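UDP-glucose:anthocyanidin 3-O-glucosyltransferase (Clitoria ternatea, PDB 4REL) belongs to the plant UDP-dependent glycosyltransferases, enzymes of GT-B fold in which two Rossmann-like domains face each other across a cleft. Local coordinates at residues F85-I97 / F116-N128. Sequence-based numbering, arbitrary orientation.
Sequences FLSTGPDNLRKGI and FVTSSLLVAQTLN. With KMP (3,5,7-trihydroxy-2-(4-hydroxyphenyl)-4H-chromen-4-one), chain B.
The carbonyl oxygen of Val117, whose CG1 packs against Leu93, shows how one oxygen can gather two donors of a single residue: the backbone N and the hydroxyl of Ser120. The Ser120 OG bond to Val117 O is 2.7 Å long and runs almost in line with the carbonyl (165°), while Trp131 NE1 holds the same hydroxyl. Over this turn lies Leu93, its CG swung opposite its carbonyl carbon (chi1 -54°), which brings CD1 to 3.4 Å from Ser120 N and 3.9 Å from Val117 CG1. Val123 is a knob in a hole formed by Pro90, Leu93, Arg94 and Ile97; its CG1 meets Ile97 CG1 tip to tip at 3.9 Å, and its CG2 fits against Pro90 and the Arg94 stem. The axes of 89-97 and 119-127 cross at -61°, on helices that flank the parallel sheet of the N-terminal Rossmann-like domain, with strand 110-114 joining them and Phe10 of strand 6-10 touching both Leu93 and Ser120. At the outer margin, in one of two modelled conformers of Arg94 and so with some doubt, NH2 gives Thr126 OG1 a weak bond (3.0 Å) and NH1 a salt bridge to Asp91 OD1, in the guanidinium plane but above that of the carboxylate. A water links Leu86 O to Ser119 OG at the other end, beyond which the Phe116 ring turns its edge, CE2, to KMP C9 at 3.8 Å.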
ATOM      1  N   PHE A  85      -2.707   5.206 -18.812  1.00  8.89           N
ATOM      2  CA  PHE A  85      -3.530   6.154 -18.063  1.00  8.30           C
ATOM      3  C   PHE A  85      -2.809   7.482 -17.856  1.00  9.13           C
ATOM      4  O   PHE A  85      -3.387   8.541 -18.057  1.00 10.50           O
ATOM      5  CB  PHE A  85      -3.953   5.610 -16.696  1.00  9.26           C
ATOM      6  CG  PHE A  85      -4.682   6.630 -15.865  1.00  4.92           C
ATOM      7  CD1 PHE A  85      -5.988   6.993 -16.186  1.00  7.05           C
ATOM      8  CD2 PHE A  85      -4.052   7.256 -14.803  1.00  6.82           C
ATOM      9  CE1 PHE A  85      -6.659   7.943 -15.442  1.00  9.60           C
ATOM     10  CE2 PHE A  85      -4.718   8.221 -14.054  1.00  7.50           C
ATOM     11  CZ  PHE A  85      -6.023   8.557 -14.368  1.00 11.51           C
ATOM     12  N   LEU A  86      -1.552   7.432 -17.422  1.00  8.71           N
ATOM     13  CA  LEU A  86      -0.845   8.677 -17.155  1.00  8.61           C
ATOM     14  C   LEU A  86      -0.709   9.499 -18.443  1.00 10.54           C
ATOM     15  O   LEU A  86      -0.713  10.734 -18.396  1.00 11.03           O
ATOM     16  CB  LEU A  86       0.527   8.417 -16.511  1.00  7.74           C
ATOM     17  CG  LEU A  86       0.508   7.839 -15.096  1.00 10.75           C
ATOM     18  CD1 LEU A  86       1.908   7.338 -14.692  1.00  8.26           C
ATOM     19  CD2 LEU A  86       0.002   8.855 -14.086  1.00 13.43           C
ATOM     20  N   SER A  87      -0.614   8.822 -19.586  1.00 11.25           N
ATOM     21  CA  SER A  87      -0.447   9.530 -20.858  1.00  7.63           C
ATOM     22  C   SER A  87      -1.671  10.348 -21.266  1.00 10.77           C
ATOM     23  O   SER A  87      -1.577  11.183 -22.167  1.00 12.29           O
ATOM     24  CB  SER A  87      -0.075   8.564 -21.989  1.00 14.49           C
ATOM     25  OG  SER A  87      -1.215   7.853 -22.457  1.00 13.70           O
ATOM     26  N   THR A  88      -2.809  10.132 -20.608  1.00 12.91           N
ATOM     27  CA  THR A  88      -4.019  10.873 -20.959  1.00 13.89           C
ATOM     28  C   THR A  88      -3.972  12.322 -20.494  1.00 14.70           C
ATOM     29  O   THR A  88      -4.787  13.131 -20.925  1.00 12.48           O
ATOM     30  CB  THR A  88      -5.307  10.234 -20.405  1.00 11.08           C
ATOM     31  OG1 THR A  88      -5.246  10.196 -18.980  1.00 12.26           O
ATOM     32  CG2 THR A  88      -5.484   8.827 -20.926  1.00 11.70           C
ATOM     33  N   GLY A  89      -3.047  12.629 -19.590  1.00 11.89           N
ATOM     34  CA  GLY A  89      -2.740  14.004 -19.235  1.00 11.88           C
ATOM     35  C   GLY A  89      -3.833  14.737 -18.486  1.00 14.63           C
ATOM     36  O   GLY A  89      -4.867  14.161 -18.133  1.00 12.33           O
ATOM     37  N   PRO A  90      -3.605  16.031 -18.230  1.00 13.34           N
ATOM     38  CA  PRO A  90      -4.572  16.793 -17.439  1.00 12.25           C
ATOM     39  C   PRO A  90      -5.901  16.987 -18.163  1.00 11.68           C
ATOM     40  O   PRO A  90      -6.917  17.133 -17.497  1.00 12.78           O
ATOM     41  CB  PRO A  90      -3.859  18.131 -17.204  1.00 13.37           C
ATOM     42  CG  PRO A  90      -2.825  18.227 -18.303  1.00 13.85           C
ATOM     43  CD  PRO A  90      -2.384  16.805 -18.525  1.00 10.33           C
ATOM     44  N   ASP A  91      -5.915  16.975 -19.492  1.00 11.79           N
ATOM     45  CA  ASP A  91      -7.194  17.160 -20.179  1.00 15.43           C
ATOM     46  C   ASP A  91      -8.206  16.051 -19.900  1.00 12.37           C
ATOM     47  O   ASP A  91      -9.403  16.311 -19.785  1.00 10.74           O
ATOM     48  CB  ASP A  91      -7.004  17.383 -21.676  1.00 19.31           C
ATOM     49  CG  ASP A  91      -6.534  18.783 -21.981  1.00 29.33           C
ATOM     50  OD1 ASP A  91      -6.791  19.684 -21.145  1.00 27.88           O
ATOM     51  OD2 ASP A  91      -5.908  18.980 -23.039  1.00 28.26           O
ATOM     52  N   ASN A  92      -7.733  14.818 -19.773  1.00 11.25           N
ATOM     53  CA  ASN A  92      -8.615  13.728 -19.389  1.00 11.97           C
ATOM     54  C   ASN A  92      -9.144  13.955 -17.977  1.00 12.51           C
ATOM     55  O   ASN A  92     -10.322  13.723 -17.696  1.00  9.61           O
ATOM     56  CB  ASN A  92      -7.866  12.399 -19.480  1.00 11.32           C
ATOM     57  CG  ASN A  92      -8.755  11.196 -19.224  1.00  9.55           C
ATOM     58  OD1 ASN A  92      -9.924  11.162 -19.624  1.00 11.65           O
ATOM     59  ND2 ASN A  92      -8.197  10.187 -18.566  1.00  7.35           N
ATOM     60  N   LEU A  93      -8.279  14.421 -17.084  1.00 10.04           N
ATOM     61  CA  LEU A  93      -8.719  14.724 -15.728  1.00  6.88           C
ATOM     62  C   LEU A  93      -9.751  15.839 -15.721  1.00  9.59           C
ATOM     63  O   LEU A  93     -10.711  15.807 -14.935  1.00 11.48           O
ATOM     64  CB  LEU A  93      -7.532  15.102 -14.836  1.00  6.17           C
ATOM     65  CG  LEU A  93      -6.386  14.101 -14.790  1.00  8.91           C
ATOM     66  CD1 LEU A  93      -5.317  14.637 -13.823  1.00  9.73           C
ATOM     67  CD2 LEU A  93      -6.887  12.750 -14.330  1.00  8.59           C
ATOM     68  N   ARG A  94      -9.574  16.826 -16.598  1.00  7.36           N
ATOM     69  CA  ARG A  94     -10.507  17.953 -16.661  0.50  9.10           C
ATOM     70  C   ARG A  94     -11.861  17.539 -17.222  1.00 10.79           C
ATOM     71  O   ARG A  94     -12.858  18.211 -17.011  1.00 12.72           O
ATOM     72  CB  ARG A  94      -9.922  19.118 -17.474  0.50 10.53           C
ATOM     73  CG  ARG A  94      -8.687  19.746 -16.837  0.50 12.37           C
ATOM     74  CD  ARG A  94      -8.114  20.881 -17.683  0.50 15.29           C
ATOM     75  NE  ARG A  94      -6.962  21.505 -17.038  0.50 12.28           N
ATOM     76  CZ  ARG A  94      -5.715  21.462 -17.506  0.50 11.80           C
ATOM     77  NH1 ARG A  94      -5.438  20.832 -18.645  0.50  4.63           N
ATOM     78  NH2 ARG A  94      -4.746  22.056 -16.825  0.50  9.39           N
ATOM     79  N   LYS A  95     -11.900  16.427 -17.948  1.00 11.11           N
ATOM     80  CA  LYS A  95     -13.195  15.915 -18.385  1.00 11.30           C
ATOM     81  C   LYS A  95     -13.953  15.438 -17.137  1.00 10.15           C
ATOM     82  O   LYS A  95     -15.158  15.632 -17.013  1.00 11.79           O
ATOM     83  CB  LYS A  95     -13.037  14.790 -19.420  1.00 11.43           C
ATOM     84  CG  LYS A  95     -14.275  14.541 -20.267  1.00 28.59           C
ATOM     85  CD  LYS A  95     -15.230  13.543 -19.627  1.00 38.05           C
ATOM     86  CE  LYS A  95     -14.636  12.143 -19.582  1.00 35.66           C
ATOM     87  NZ  LYS A  95     -15.673  11.082 -19.447  1.00 30.00           N
ATOM     88  N   GLY A  96     -13.235  14.828 -16.201  1.00  6.24           N
ATOM     89  CA  GLY A  96     -13.817  14.453 -14.922  1.00  8.14           C
ATOM     90  C   GLY A  96     -14.332  15.653 -14.151  1.00  8.67           C
ATOM     91  O   GLY A  96     -15.417  15.604 -13.557  1.00 11.10           O
ATOM     92  N   ILE A  97     -13.545  16.729 -14.132  1.00  8.38           N
ATOM     93  CA  ILE A  97     -13.962  17.949 -13.434  1.00  9.11           C
ATOM     94  C   ILE A  97     -15.262  18.455 -14.053  1.00  7.60           C
ATOM     95  O   ILE A  97     -16.206  18.837 -13.337  1.00  8.99           O
ATOM     96  CB  ILE A  97     -12.890  19.048 -13.523  1.00  8.69           C
ATOM     97  CG1 ILE A  97     -11.573  18.598 -12.838  1.00 10.93           C
ATOM     98  CG2 ILE A  97     -13.429  20.378 -12.947  1.00  8.23           C
ATOM     99  CD1 ILE A  97     -11.663  18.470 -11.333  1.00 12.27           C
ATOM    100  N   PHE A 116       0.658   9.963  -7.287  1.00  7.97           N
ATOM    101  CA  PHE A 116       1.164   9.524  -8.592  1.00  9.66           C
ATOM    102  C   PHE A 116       0.451  10.220  -9.754  1.00  9.76           C
ATOM    103  O   PHE A 116       0.977  10.255 -10.870  1.00  9.52           O
ATOM    104  CB  PHE A 116       1.041   8.007  -8.780  1.00  7.65           C
ATOM    105  CG  PHE A 116       1.997   7.195  -7.944  1.00 10.23           C
ATOM    106  CD1 PHE A 116       2.977   7.810  -7.169  1.00 11.28           C
ATOM    107  CD2 PHE A 116       1.906   5.807  -7.931  1.00 11.68           C
ATOM    108  CE1 PHE A 116       3.857   7.055  -6.394  1.00 11.51           C
ATOM    109  CE2 PHE A 116       2.790   5.039  -7.156  1.00 12.26           C
ATOM    110  CZ  PHE A 116       3.758   5.671  -6.385  1.00 11.18           C
ATOM    111  N   VAL A 117      -0.752  10.736  -9.511  1.00  9.49           N
ATOM    112  CA  VAL A 117      -1.480  11.434 -10.572  1.00  6.84           C
ATOM    113  C   VAL A 117      -1.017  12.884 -10.588  1.00  9.75           C
ATOM    114  O   VAL A 117      -1.744  13.807 -10.222  1.00  9.68           O
ATOM    115  CB  VAL A 117      -3.009  11.326 -10.399  1.00  7.31           C
ATOM    116  CG1 VAL A 117      -3.730  11.883 -11.638  1.00  9.62           C
ATOM    117  CG2 VAL A 117      -3.398   9.869 -10.195  1.00  8.78           C
ATOM    118  N   THR A 118       0.222  13.085 -11.012  1.00  9.72           N
ATOM    119  CA  THR A 118       0.823  14.410 -10.903  1.00  9.82           C
ATOM    120  C   THR A 118       0.167  15.429 -11.828  1.00 10.05           C
ATOM    121  O   THR A 118       0.225  16.628 -11.562  1.00 11.90           O
ATOM    122  CB  THR A 118       2.330  14.370 -11.164  1.00  9.70           C
ATOM    123  OG1 THR A 118       2.554  13.903 -12.499  1.00  8.14           O
ATOM    124  CG2 THR A 118       3.017  13.421 -10.167  1.00 10.31           C
ATOM    125  N   SER A 119      -0.463  14.964 -12.905  1.00 11.08           N
ATOM    126  CA  SER A 119      -1.193  15.879 -13.792  1.00 10.81           C
ATOM    127  C   SER A 119      -2.328  16.607 -13.062  1.00 10.08           C
ATOM    128  O   SER A 119      -2.764  17.677 -13.493  1.00 10.49           O
ATOM    129  CB  SER A 119      -1.750  15.145 -15.015  1.00 13.79           C
ATOM    130  OG  SER A 119      -0.699  14.782 -15.895  1.00 17.07           O
ATOM    131  N   SER A 120      -2.813  16.033 -11.965  1.00  8.02           N
ATOM    132  CA  SER A 120      -3.893  16.683 -11.225  1.00 10.89           C
ATOM    133  C   SER A 120      -3.431  17.949 -10.509  1.00 11.83           C
ATOM    134  O   SER A 120      -4.246  18.802 -10.167  1.00 11.02           O
ATOM    135  CB  SER A 120      -4.599  15.709 -10.263  1.00  7.73           C
ATOM    136  OG  SER A 120      -3.746  15.316  -9.210  1.00  8.78           O
ATOM    137  N   LEU A 121      -2.123  18.092 -10.291  1.00  9.66           N
ATOM    138  CA  LEU A 121      -1.625  19.342  -9.732  1.00  7.82           C
ATOM    139  C   LEU A 121      -1.791  20.472 -10.741  1.00  8.59           C
ATOM    140  O   LEU A 121      -2.151  21.596 -10.370  1.00 13.14           O
ATOM    141  CB  LEU A 121      -0.158  19.206  -9.295  1.00 10.21           C
ATOM    142  CG  LEU A 121       0.575  20.511  -8.956  1.00 10.73           C
ATOM    143  CD1 LEU A 121      -0.046  21.244  -7.781  1.00 11.02           C
ATOM    144  CD2 LEU A 121       2.046  20.196  -8.673  1.00  8.54           C
ATOM    145  N   LEU A 122      -1.543  20.173 -12.014  1.00  9.16           N
ATOM    146  CA  LEU A 122      -1.739  21.156 -13.077  1.00 11.37           C
ATOM    147  C   LEU A 122      -3.198  21.575 -13.127  1.00 12.57           C
ATOM    148  O   LEU A 122      -3.515  22.758 -13.335  1.00 13.91           O
ATOM    149  CB  LEU A 122      -1.335  20.581 -14.434  1.00 10.36           C
ATOM    150  CG  LEU A 122       0.118  20.200 -14.653  1.00 22.23           C
ATOM    151  CD1 LEU A 122       0.288  19.588 -16.044  1.00 17.60           C
ATOM    152  CD2 LEU A 122       1.007  21.421 -14.475  1.00 21.92           C
ATOM    153  N   VAL A 123      -4.086  20.602 -12.925  1.00  9.05           N
ATOM    154  CA  VAL A 123      -5.526  20.861 -12.927  1.00 13.95           C
ATOM    155  C   VAL A 123      -5.879  21.792 -11.769  1.00 13.65           C
ATOM    156  O   VAL A 123      -6.627  22.758 -11.933  1.00 13.29           O
ATOM    157  CB  VAL A 123      -6.335  19.546 -12.823  1.00 12.91           C
ATOM    158  CG1 VAL A 123      -7.826  19.825 -12.630  1.00 13.73           C
ATOM    159  CG2 VAL A 123      -6.128  18.705 -14.075  1.00  7.47           C
ATOM    160  N   ALA A 124      -5.332  21.499 -10.595  1.00  8.54           N
ATOM    161  CA  ALA A 124      -5.599  22.328  -9.421  1.00  8.57           C
ATOM    162  C   ALA A 124      -5.074  23.744  -9.636  1.00 12.96           C
ATOM    163  O   ALA A 124      -5.727  24.720  -9.266  1.00 12.38           O
ATOM    164  CB  ALA A 124      -4.982  21.710  -8.177  1.00 10.60           C
ATOM    165  N   GLN A 125      -3.898  23.860 -10.248  1.00 10.46           N
ATOM    166  CA  GLN A 125      -3.311  25.173 -10.480  1.00 13.45           C
ATOM    167  C   GLN A 125      -4.132  25.993 -11.478  1.00 17.13           C
ATOM    168  O   GLN A 125      -4.315  27.201 -11.304  1.00 18.08           O
ATOM    169  CB  GLN A 125      -1.840  25.046 -10.892  1.00 13.54           C
ATOM    170  CG  GLN A 125      -0.948  24.595  -9.737  1.00 13.40           C
ATOM    171  CD  GLN A 125       0.439  24.194 -10.193  1.00 20.95           C
ATOM    172  OE1 GLN A 125       0.659  23.909 -11.369  1.00 22.96           O
ATOM    173  NE2 GLN A 125       1.379  24.158  -9.259  1.00 23.79           N
ATOM    174  N   THR A 126      -4.650  25.323 -12.501  1.00 13.00           N
ATOM    175  CA  THR A 126      -5.529  25.954 -13.478  1.00 14.61           C
ATOM    176  C   THR A 126      -6.810  26.498 -12.836  1.00 18.60           C
ATOM    177  O   THR A 126      -7.269  27.605 -13.161  1.00 17.85           O
ATOM    178  CB  THR A 126      -5.883  24.964 -14.595  1.00 15.73           C
ATOM    179  OG1 THR A 126      -4.716  24.731 -15.386  1.00 19.65           O
ATOM    180  CG2 THR A 126      -6.982  25.518 -15.472  1.00 21.26           C
ATOM    181  N   LEU A 127      -7.372  25.730 -11.910  1.00 12.21           N
ATOM    182  CA  LEU A 127      -8.602  26.126 -11.220  1.00 14.29           C
ATOM    183  C   LEU A 127      -8.330  27.085 -10.061  1.00 15.85           C
ATOM    184  O   LEU A 127      -9.266  27.651  -9.476  1.00 18.85           O
ATOM    185  CB  LEU A 127      -9.335  24.886 -10.701  1.00 14.15           C
ATOM    186  CG  LEU A 127      -9.796  23.877 -11.749  1.00 12.50           C
ATOM    187  CD1 LEU A 127     -10.421  22.667 -11.079  1.00 10.86           C
ATOM    188  CD2 LEU A 127     -10.793  24.539 -12.717  1.00 14.45           C
ATOM    189  N   ASN A 128      -7.053  27.244  -9.728  1.00 12.11           N
ATOM    190  CA  ASN A 128      -6.630  27.988  -8.537  1.00 14.65           C
ATOM    191  C   ASN A 128      -7.262  27.450  -7.250  1.00 13.88           C
ATOM    192  O   ASN A 128      -7.845  28.208  -6.460  1.00 16.15           O
ATOM    193  CB  ASN A 128      -6.899  29.496  -8.679  1.00 20.39           C
ATOM    194  CG  ASN A 128      -6.168  30.320  -7.629  1.00 29.11           C
ATOM    195  OD1 ASN A 128      -5.051  29.987  -7.227  1.00 32.61           O
ATOM    196  ND2 ASN A 128      -6.800  31.402  -7.172  1.00 34.47           N
TER
HETATM  197  C1  KMP B1001       7.771   2.723  -6.273  1.00 19.06           C
HETATM  198  C2  KMP B1001       6.576   2.656  -5.578  1.00 21.94           C
HETATM  199  C3  KMP B1001       5.408   2.024  -6.229  1.00 18.97           C
HETATM  200  C4  KMP B1001       5.549   1.479  -7.594  1.00 20.39           C
HETATM  201  C5  KMP B1001       6.788   1.598  -8.212  1.00 19.25           C
HETATM  202  C6  KMP B1001       7.868   2.204  -7.563  1.00 19.88           C
HETATM  203  C9  KMP B1001       4.104   1.921  -5.533  1.00 24.66           C
HETATM  204  C10 KMP B1001       2.987   1.275  -6.259  1.00 23.50           C
HETATM  205  C11 KMP B1001       3.234   0.760  -7.646  1.00 23.32           C
HETATM  206  C14 KMP B1001       2.164   0.090  -8.450  1.00 25.63           C
HETATM  207  C15 KMP B1001       0.820   0.140  -8.087  1.00 29.35           C
HETATM  208  C16 KMP B1001      -0.143  -0.495  -8.857  1.00 32.35           C
HETATM  209  C17 KMP B1001       0.231  -1.190  -9.996  1.00 33.15           C
HETATM  210  C18 KMP B1001       1.568  -1.243 -10.368  1.00 32.06           C
HETATM  211  C19 KMP B1001       2.529  -0.602  -9.598  1.00 27.69           C
HETATM  212  O12 KMP B1001       4.481   0.884  -8.226  1.00 22.88           O
HETATM  213  O13 KMP B1001       3.964   2.372  -4.371  1.00 26.23           O
HETATM  214  O24 KMP B1001      -0.719  -1.816 -10.747  1.00 37.97           O
HETATM  215  O27 KMP B1001       1.786   1.166  -5.627  1.00 23.83           O
HETATM  216  O29 KMP B1001       9.058   2.292  -8.218  1.00 21.39           O
HETATM  217  O30 KMP B1001       6.459   3.158  -4.318  1.00 26.17           O
HETATM  218  O   HOH W   1      -1.906  11.999 -16.260  1.00 19.89           O
HETATM  219  O   HOH W   2      -8.460  22.407 -14.708  1.00 25.51           O